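Local coordinates for 50S ribosomal protein L16 arginine hydroxylase (Escherichia coli, PDB 4CCL) that catalyses the iron- and 2-oxoglutarate-dependent hydroxylation of an arginine of ribosomal protein uL16 and works as a homodimer, at the interface of chains A and B. Sequence-based numbering; all coordinates share one arbitrary frame. Chains: chain A/B, 50S ribosomal protein L16 arginine hydroxylase.

Contact 1: the interface of chains A and B. Residues chain A 224, 226, 253-254, 257; chain B 205-208, 210.
With OG1 anti to its own carbonyl carbon and CG2 anti to the backbone N (chi1 -51°), B:Thr207 turns its hydroxyl to A:Asn226 and its methyl to A:Leu257. A:Asn226 holds CG between its backbone N and carbonyl carbon (chi1 68°), which brings the amide oxygen OD1 to 2.7 Å from B:Thr207 OG1. The hydroxyl donates this hydrogen bond, tilted 27° from the plane of the amide. An alanine in place of A:Asn226 would probably leave the B:Thr207 hydroxyl without its acceptor across the interface and the threonine side chain less firmly fixed. The terminal methyl CE of selenomethionine A:Met253 lies 3.3 Å from the same OG1, brought there by a bend at the end of its chain. On the other branch, B:Thr207 CG2 is 3.6 Å from A:Leu257 CB, the two side chains passing in opposite directions. Selenomethionine A:Met254 crosses B:Leu210 at about a right angle, with SE 3.7 Å from B:Leu210 CB. A backbone hydrogen bond from B:Arg208 N to A:Gly224 O, 3.0 Å long, adds a polar tie. In this homodimer, the start of helix 207-220 of chain B thus docks between the 224-226 loop and helix 244-259 of chain A.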
loop_
_atom_site.group_PDB
_atom_site.type_symbol
_atom_site.label_atom_id
_atom_site.label_comp_id
_atom_site.label_asym_id
_atom_site.label_seq_id
_atom_site.Cartn_x
_atom_site.Cartn_y
_atom_site.Cartn_z
ATOM N N GLY A 224 -8.130 -8.335 6.721
ATOM C CA GLY A 224 -7.657 -7.583 7.870
ATOM C C GLY A 224 -8.675 -6.576 8.373
ATOM O O GLY A 224 -8.324 -5.451 8.727
ATOM N N ASN A 226 -10.315 -6.793 11.058
ATOM C CA ASN A 226 -10.326 -6.810 12.518
ATOM C C ASN A 226 -9.796 -5.513 13.131
ATOM O O ASN A 226 -8.741 -5.017 12.741
ATOM C CB ASN A 226 -9.523 -8.003 13.040
ATOM C CG ASN A 226 -8.038 -7.880 12.751
ATOM O OD1 ASN A 226 -7.634 -7.543 11.638
ATOM N ND2 ASN A 226 -7.217 -8.134 13.763
HETATM N N MSE A 253 -0.631 -7.045 14.987
HETATM C CA MSE A 253 -1.802 -7.195 14.126
HETATM C C MSE A 253 -1.315 -7.344 12.688
HETATM O O MSE A 253 -1.680 -8.298 11.976
HETATM C CB MSE A 253 -2.734 -5.987 14.239
HETATM C CG MSE A 253 -3.479 -5.883 15.559
HETATM SE SE MSE A 253 -4.430 -4.188 15.740
HETATM C CE MSE A 253 -5.597 -4.311 14.180
HETATM N N MSE A 254 -0.462 -6.408 12.277
HETATM C CA MSE A 254 0.062 -6.446 10.908
HETATM C C MSE A 254 0.850 -7.730 10.580
HETATM O O MSE A 254 0.602 -8.389 9.555
HETATM C CB MSE A 254 0.921 -5.212 10.623
HETATM C CG MSE A 254 0.160 -3.905 10.599
HETATM SE SE MSE A 254 1.295 -2.357 10.232
HETATM C CE MSE A 254 2.686 -2.647 11.560
ATOM N N LEU A 257 -1.408 -10.593 10.076
ATOM C CA LEU A 257 -2.031 -10.606 8.753
ATOM C C LEU A 257 -1.069 -11.153 7.704
ATOM O O LEU A 257 -1.461 -11.926 6.828
ATOM C CB LEU A 257 -2.502 -9.212 8.339
ATOM C CG LEU A 257 -3.166 -9.173 6.958
ATOM C CD1 LEU A 257 -4.383 -10.090 6.918
ATOM C CD2 LEU A 257 -3.540 -7.758 6.546
ATOM N N PRO B 205 -7.945 1.786 14.493
ATOM C CA PRO B 205 -7.621 1.296 13.150
ATOM C C PRO B 205 -7.834 -0.206 13.027
ATOM O O PRO B 205 -7.770 -0.911 14.032
ATOM C CB PRO B 205 -6.134 1.623 13.018
ATOM C CG PRO B 205 -5.615 1.543 14.419
ATOM C CD PRO B 205 -6.736 2.062 15.291
ATOM N N ASN B 206 -8.080 -0.687 11.814
ATOM C CA ASN B 206 -8.002 -2.117 11.561
ATOM C C ASN B 206 -6.690 -2.442 10.849
ATOM O O ASN B 206 -5.915 -1.537 10.543
ATOM C CB ASN B 206 -9.230 -2.628 10.795
ATOM C CG ASN B 206 -9.526 -1.828 9.541
ATOM O OD1 ASN B 206 -8.622 -1.316 8.883
ATOM N ND2 ASN B 206 -10.806 -1.727 9.201
ATOM N N THR B 207 -6.441 -3.719 10.583
ATOM C CA THR B 207 -5.147 -4.136 10.049
ATOM C C THR B 207 -4.958 -3.635 8.624
ATOM O O THR B 207 -3.859 -3.238 8.228
ATOM C CB THR B 207 -4.989 -5.665 10.089
ATOM O OG1 THR B 207 -5.298 -6.141 11.405
ATOM C CG2 THR B 207 -3.568 -6.061 9.736
ATOM N N ARG B 208 -6.050 -3.663 7.868
ATOM C CA ARG B 208 -6.094 -3.151 6.505
ATOM C C ARG B 208 -5.577 -1.714 6.419
ATOM O O ARG B 208 -4.685 -1.410 5.620
ATOM C CB ARG B 208 -7.530 -3.257 5.974
ATOM C CG ARG B 208 -7.878 -2.302 4.851
ATOM C CD ARG B 208 -9.137 -2.740 4.103
ATOM N NE ARG B 208 -10.366 -2.578 4.880
ATOM C CZ ARG B 208 -11.070 -3.583 5.398
ATOM N NH1 ARG B 208 -10.673 -4.837 5.230
ATOM N NH2 ARG B 208 -12.177 -3.332 6.082
ATOM N N LEU B 210 -3.777 -0.142 8.565
ATOM C CA LEU B 210 -2.422 -0.039 9.081
ATOM C C LEU B 210 -1.473 -0.390 7.953
ATOM O O LEU B 210 -0.674 0.442 7.527
ATOM C CB LEU B 210 -2.197 -0.992 10.262
ATOM C CG LEU B 210 -2.869 -0.698 11.605
ATOM C CD1 LEU B 210 -2.588 -1.825 12.587
ATOM C CD2 LEU B 210 -2.389 0.627 12.163
#

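Contact 2: the interface of chains A and B. Residues chain A 238, 240-242; chain B 312-313, 334, 338.
B:Arg313 lies alongside A:Asp241, the two side chains pointing the same way, and shows how an arginine can serve an interface through its aliphatic stem as well as its charged end. Its CG stands anti to the backbone N (chi1 179°), carrying the chain out along the carboxylate. CB comes first, 3.5 Å from A:Asp241 OD1; CG is slightly farther from that oxygen, and CD returns to 3.5 Å. The chain then bends at chi3 (-83°) and brings NE to B:Asp334, where a salt bridge within chain B joins NE to OD1 at 2.9 Å; as a hydrogen bond it is weak. At the tip, NH2 also lies 2.9 Å from B:Asp334 OD1, so the carboxylate oxygen sits near both nitrogens. Guanidinium and A:Asp241 carboxylate planes stand nearly perpendicular, and their charged atoms do not touch. A water in the guanidinium plane fills the role of mediator, linking B:Arg313 NE, B:Asp334 OD1 and A:Asp241 OD1. It would probably ease the repulsion between the two carboxylates.

Beneath the side chains, the backbones pair as a parallel beta bridge: B:Arg313 N donates to A:Ala240 O and A:Val242 N donates to B:Arg313 O, both at 2.9 Å. The segment of chain A thereby runs beside strand 311-314 in the C-terminal winged-helix region of chain B. A:His238 crosses B:Asp334 at about a right angle, its ring carbon CD2 3.5 Å from the carboxylate oxygen OD1.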
loop_
_atom_site.group_PDB
_atom_site.type_symbol
_atom_site.label_atom_id
_atom_site.label_comp_id
_atom_site.label_asym_id
_atom_site.label_seq_id
_atom_site.Cartn_x
_atom_site.Cartn_y
_atom_site.Cartn_z
ATOM N N HIS A 238 0.856 10.690 30.971
ATOM C CA HIS A 238 0.328 11.740 30.110
ATOM C C HIS A 238 -0.699 11.196 29.120
ATOM O O HIS A 238 -0.406 10.264 28.370
ATOM C CB HIS A 238 1.464 12.442 29.369
ATOM C CG HIS A 238 2.602 12.843 30.268
ATOM N ND1 HIS A 238 2.427 13.136 31.590
ATOM C CD2 HIS A 238 3.925 12.978 30.003
ATOM C CE1 HIS A 238 3.606 13.449 32.127
ATOM N NE2 HIS A 238 4.519 13.360 31.188
ATOM N N ALA A 240 -1.584 12.117 26.411
ATOM C CA ALA A 240 -1.150 12.242 25.026
ATOM C C ALA A 240 -0.170 11.142 24.613
ATOM O O ALA A 240 0.177 11.026 23.438
ATOM C CB ALA A 240 -0.531 13.613 24.799
ATOM N N ASP A 241 0.269 10.338 25.578
ATOM C CA ASP A 241 1.257 9.293 25.315
ATOM C C ASP A 241 0.658 8.071 24.625
ATOM O O ASP A 241 -0.486 7.698 24.881
ATOM C CB ASP A 241 1.929 8.844 26.616
ATOM C CG ASP A 241 2.681 9.965 27.305
ATOM O OD1 ASP A 241 2.913 11.013 26.666
ATOM O OD2 ASP A 241 3.044 9.791 28.488
ATOM N N VAL A 242 1.443 7.458 23.744
ATOM C CA VAL A 242 1.103 6.156 23.184
ATOM C C VAL A 242 2.134 5.142 23.672
ATOM O O VAL A 242 3.304 5.208 23.295
ATOM C CB VAL A 242 1.068 6.179 21.643
ATOM C CG1 VAL A 242 0.708 4.803 21.098
ATOM C CG2 VAL A 242 0.077 7.230 21.153
ATOM N N LEU B 312 0.432 14.029 19.924
ATOM C CA LEU B 312 0.669 12.742 20.573
ATOM C C LEU B 312 2.148 12.446 20.752
ATOM O O LEU B 312 2.958 12.744 19.882
ATOM C CB LEU B 312 0.011 11.624 19.768
ATOM C CG LEU B 312 -1.492 11.812 19.556
ATOM C CD1 LEU B 312 -2.018 10.857 18.503
ATOM C CD2 LEU B 312 -2.246 11.642 20.867
ATOM N N ARG B 313 2.495 11.851 21.886
ATOM C CA ARG B 313 3.886 11.529 22.164
ATOM C C ARG B 313 4.159 10.037 22.010
ATOM O O ARG B 313 3.538 9.211 22.679
ATOM C CB ARG B 313 4.277 11.992 23.569
ATOM C CG ARG B 313 5.710 11.661 23.938
ATOM C CD ARG B 313 6.002 11.965 25.394
ATOM N NE ARG B 313 6.318 13.372 25.618
ATOM C CZ ARG B 313 7.509 13.913 25.387
ATOM N NH1 ARG B 313 8.498 13.168 24.914
ATOM N NH2 ARG B 313 7.711 15.202 25.622
ATOM N N ASP B 334 6.175 18.262 26.480
ATOM C CA ASP B 334 5.132 17.703 27.332
ATOM C C ASP B 334 4.013 18.712 27.548
ATOM O O ASP B 334 2.832 18.354 27.573
ATOM C CB ASP B 334 5.714 17.271 28.678
ATOM C CG ASP B 334 6.417 15.933 28.606
ATOM O OD1 ASP B 334 5.898 15.027 27.921
ATOM O OD2 ASP B 334 7.488 15.791 29.230
ATOM N N SER B 338 0.279 17.556 26.424
ATOM C CA SER B 338 -0.699 17.202 27.453
ATOM C C SER B 338 -1.599 18.326 27.972
ATOM O O SER B 338 -2.510 18.068 28.761
ATOM C CB SER B 338 -0.020 16.485 28.618
ATOM O OG SER B 338 0.433 15.203 28.225
HETATM O O HOH W 1 3.582 13.832 26.976
#

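Contact 3: the interface of chains A and B. Residues chain A 106, 205-206, 210, 264, 268; chain B 227-228, 250, 253.
One face of the B:Tyr228 ring receives the six-membered ring of A:Trp106 edge-on, the planes 67° apart. The tryptophan's CH2 sits toward the rim of the tyrosine, 3.6 Å from B:Tyr228 CE1, and B:Tyr228 CZ in turn lies at the indole edge, in its plane. The neighbouring B:Tyr227 is used differently: A:Asn206 CB rests over the centre of one face in a CH-pi contact, 3.9 Å from the ring centroid. The asparagine side chain runs alongside the ring, with ND2 3.4 Å from B:Tyr227 CZ. Two tyrosines thus grip chain A, one by taking an indole edge against its face and the other by a face laid against an aliphatic carbon. Between them, B:Tyr228 N donates a hydrogen bond of 3.0 Å to A:Pro205 O, part of an antiparallel bridge pairing A:Asn206 with B:Tyr227.

B:Leu250 divides its branches, with CG anti to the carbonyl carbon (chi1 -72°): CD1 reaches the tip of A:Phe268, 3.5 Å from CZ, while CD2 meets A:Pro205 CG at 3.6 Å. A:Leu210 CD1, on helix 207-220, is 4.0 Å from the methyl CE of selenomethionine B:Met253. Helix 244-258, which carries this leucine and B:Met253, therefore packs on helices 207-220 and 261-272 of chain A, with the 227-228 stretch beside the entry to helix 207-220.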
loop_
_atom_site.group_PDB
_atom_site.type_symbol
_atom_site.label_atom_id
_atom_site.label_comp_id
_atom_site.label_asym_id
_atom_site.label_seq_id
_atom_site.Cartn_x
_atom_site.Cartn_y
_atom_site.Cartn_z
ATOM N N TRP A 106 11.026 -18.298 -11.930
ATOM C CA TRP A 106 10.446 -17.131 -11.271
ATOM C C TRP A 106 11.415 -15.948 -11.187
ATOM O O TRP A 106 10.991 -14.795 -11.102
ATOM C CB TRP A 106 9.855 -17.491 -9.897
ATOM C CG TRP A 106 10.824 -17.549 -8.749
ATOM C CD1 TRP A 106 11.539 -18.635 -8.329
ATOM C CD2 TRP A 106 11.149 -16.484 -7.846
ATOM N NE1 TRP A 106 12.300 -18.307 -7.233
ATOM C CE2 TRP A 106 12.077 -16.992 -6.916
ATOM C CE3 TRP A 106 10.751 -15.147 -7.740
ATOM C CZ2 TRP A 106 12.616 -16.211 -5.893
ATOM C CZ3 TRP A 106 11.284 -14.374 -6.723
ATOM C CH2 TRP A 106 12.208 -14.908 -5.815
ATOM N N PRO A 205 12.012 -8.849 -6.707
ATOM C CA PRO A 205 11.252 -7.815 -6.002
ATOM C C PRO A 205 12.082 -7.217 -4.876
ATOM O O PRO A 205 12.877 -7.936 -4.273
ATOM C CB PRO A 205 10.070 -8.595 -5.422
ATOM C CG PRO A 205 10.597 -9.980 -5.236
ATOM C CD PRO A 205 11.538 -10.207 -6.387
ATOM N N ASN A 206 11.913 -5.929 -4.597
ATOM C CA ASN A 206 12.433 -5.381 -3.352
ATOM C C ASN A 206 11.311 -5.355 -2.319
ATOM O O ASN A 206 10.174 -5.699 -2.639
ATOM C CB ASN A 206 13.083 -4.004 -3.553
ATOM C CG ASN A 206 12.169 -3.010 -4.243
ATOM O OD1 ASN A 206 10.946 -3.131 -4.200
ATOM N ND2 ASN A 206 12.766 -2.012 -4.886
ATOM N N LEU A 210 6.880 -5.665 -2.572
ATOM C CA LEU A 210 6.169 -6.701 -1.833
ATOM C C LEU A 210 5.094 -6.086 -0.942
ATOM O O LEU A 210 3.942 -6.528 -0.945
ATOM C CB LEU A 210 7.143 -7.523 -0.982
ATOM C CG LEU A 210 8.178 -8.368 -1.729
ATOM C CD1 LEU A 210 9.169 -8.990 -0.759
ATOM C CD2 LEU A 210 7.493 -9.442 -2.556
ATOM N N PHE A 264 -0.997 -14.562 1.710
ATOM C CA PHE A 264 0.300 -14.170 1.168
ATOM C C PHE A 264 0.703 -15.060 0.001
ATOM O O PHE A 264 1.189 -14.575 -1.028
ATOM C CB PHE A 264 1.391 -14.218 2.237
ATOM C CG PHE A 264 2.755 -13.907 1.704
ATOM C CD1 PHE A 264 3.026 -12.657 1.186
ATOM C CD2 PHE A 264 3.758 -14.861 1.700
ATOM C CE1 PHE A 264 4.261 -12.363 0.686
ATOM C CE2 PHE A 264 5.010 -14.562 1.196
ATOM C CZ PHE A 264 5.258 -13.308 0.690
ATOM N N PHE A 268 1.037 -13.614 -3.799
ATOM C CA PHE A 268 2.342 -13.639 -4.451
ATOM C C PHE A 268 2.328 -14.496 -5.705
ATOM O O PHE A 268 3.017 -14.193 -6.673
ATOM C CB PHE A 268 3.451 -14.107 -3.510
ATOM C CG PHE A 268 4.821 -14.024 -4.120
ATOM C CD1 PHE A 268 5.421 -12.793 -4.333
ATOM C CD2 PHE A 268 5.501 -15.168 -4.496
ATOM C CE1 PHE A 268 6.676 -12.707 -4.900
ATOM C CE2 PHE A 268 6.758 -15.090 -5.061
ATOM C CZ PHE A 268 7.346 -13.856 -5.265
ATOM N N TYR B 227 16.760 -5.320 -2.593
ATOM C CA TYR B 227 16.266 -6.399 -3.445
ATOM C C TYR B 227 16.496 -7.797 -2.881
ATOM O O TYR B 227 17.472 -8.038 -2.174
ATOM C CB TYR B 227 16.858 -6.285 -4.848
ATOM C CG TYR B 227 16.288 -5.130 -5.631
ATOM C CD1 TYR B 227 16.743 -3.838 -5.425
ATOM C CD2 TYR B 227 15.280 -5.329 -6.562
ATOM C CE1 TYR B 227 16.219 -2.776 -6.132
ATOM C CE2 TYR B 227 14.751 -4.274 -7.275
ATOM C CZ TYR B 227 15.227 -2.999 -7.057
ATOM O OH TYR B 227 14.704 -1.942 -7.763
ATOM N N TYR B 228 15.569 -8.702 -3.181
ATOM C CA TYR B 228 15.741 -10.121 -2.902
ATOM C C TYR B 228 17.029 -10.592 -3.566
ATOM O O TYR B 228 17.316 -10.218 -4.704
ATOM C CB TYR B 228 14.540 -10.909 -3.440
ATOM C CG TYR B 228 14.664 -12.418 -3.333
ATOM C CD1 TYR B 228 15.286 -13.161 -4.333
ATOM C CD2 TYR B 228 14.140 -13.101 -2.241
ATOM C CE1 TYR B 228 15.398 -14.535 -4.240
ATOM C CE2 TYR B 228 14.245 -14.479 -2.141
ATOM C CZ TYR B 228 14.875 -15.189 -3.143
ATOM O OH TYR B 228 14.982 -16.558 -3.052
ATOM N N LEU B 250 11.250 -14.037 1.201
ATOM C CA LEU B 250 10.449 -12.931 0.683
ATOM C C LEU B 250 9.591 -12.259 1.757
ATOM O O LEU B 250 9.609 -11.037 1.894
ATOM C CB LEU B 250 9.570 -13.413 -0.472
ATOM C CG LEU B 250 10.293 -13.723 -1.786
ATOM C CD1 LEU B 250 9.474 -14.677 -2.642
ATOM C CD2 LEU B 250 10.595 -12.442 -2.551
HETATM N N MSE B 253 11.556 -10.473 4.469
HETATM C CA MSE B 253 11.874 -9.100 4.084
HETATM C C MSE B 253 10.835 -8.099 4.605
HETATM O O MSE B 253 11.189 -7.103 5.243
HETATM C CB MSE B 253 12.038 -8.981 2.568
HETATM C CG MSE B 253 13.365 -9.523 2.062
HETATM SE SE MSE B 253 13.355 -10.023 0.177
HETATM C CE MSE B 253 13.058 -8.282 -0.635
#

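The three contacts are parts of one two-fold interface, so each recurs with the chains exchanged. Contact 1 lies about 23 Å from contact 2 and 21 Å from contact 3, while contacts 2 and 3 are 37 Å apart, measured between the centres of their C-alpha atoms. Contacts 1 and 3 draw on the same elements with the chains swapped: residues 205, 206 and 210 of one subunit against residue 253 of the other. Contact 2 is separate in character, tying a loop of one chain to the winged-helix region of its partner. Together they spread the homodimer's hold from the central helices out to the C-terminal region.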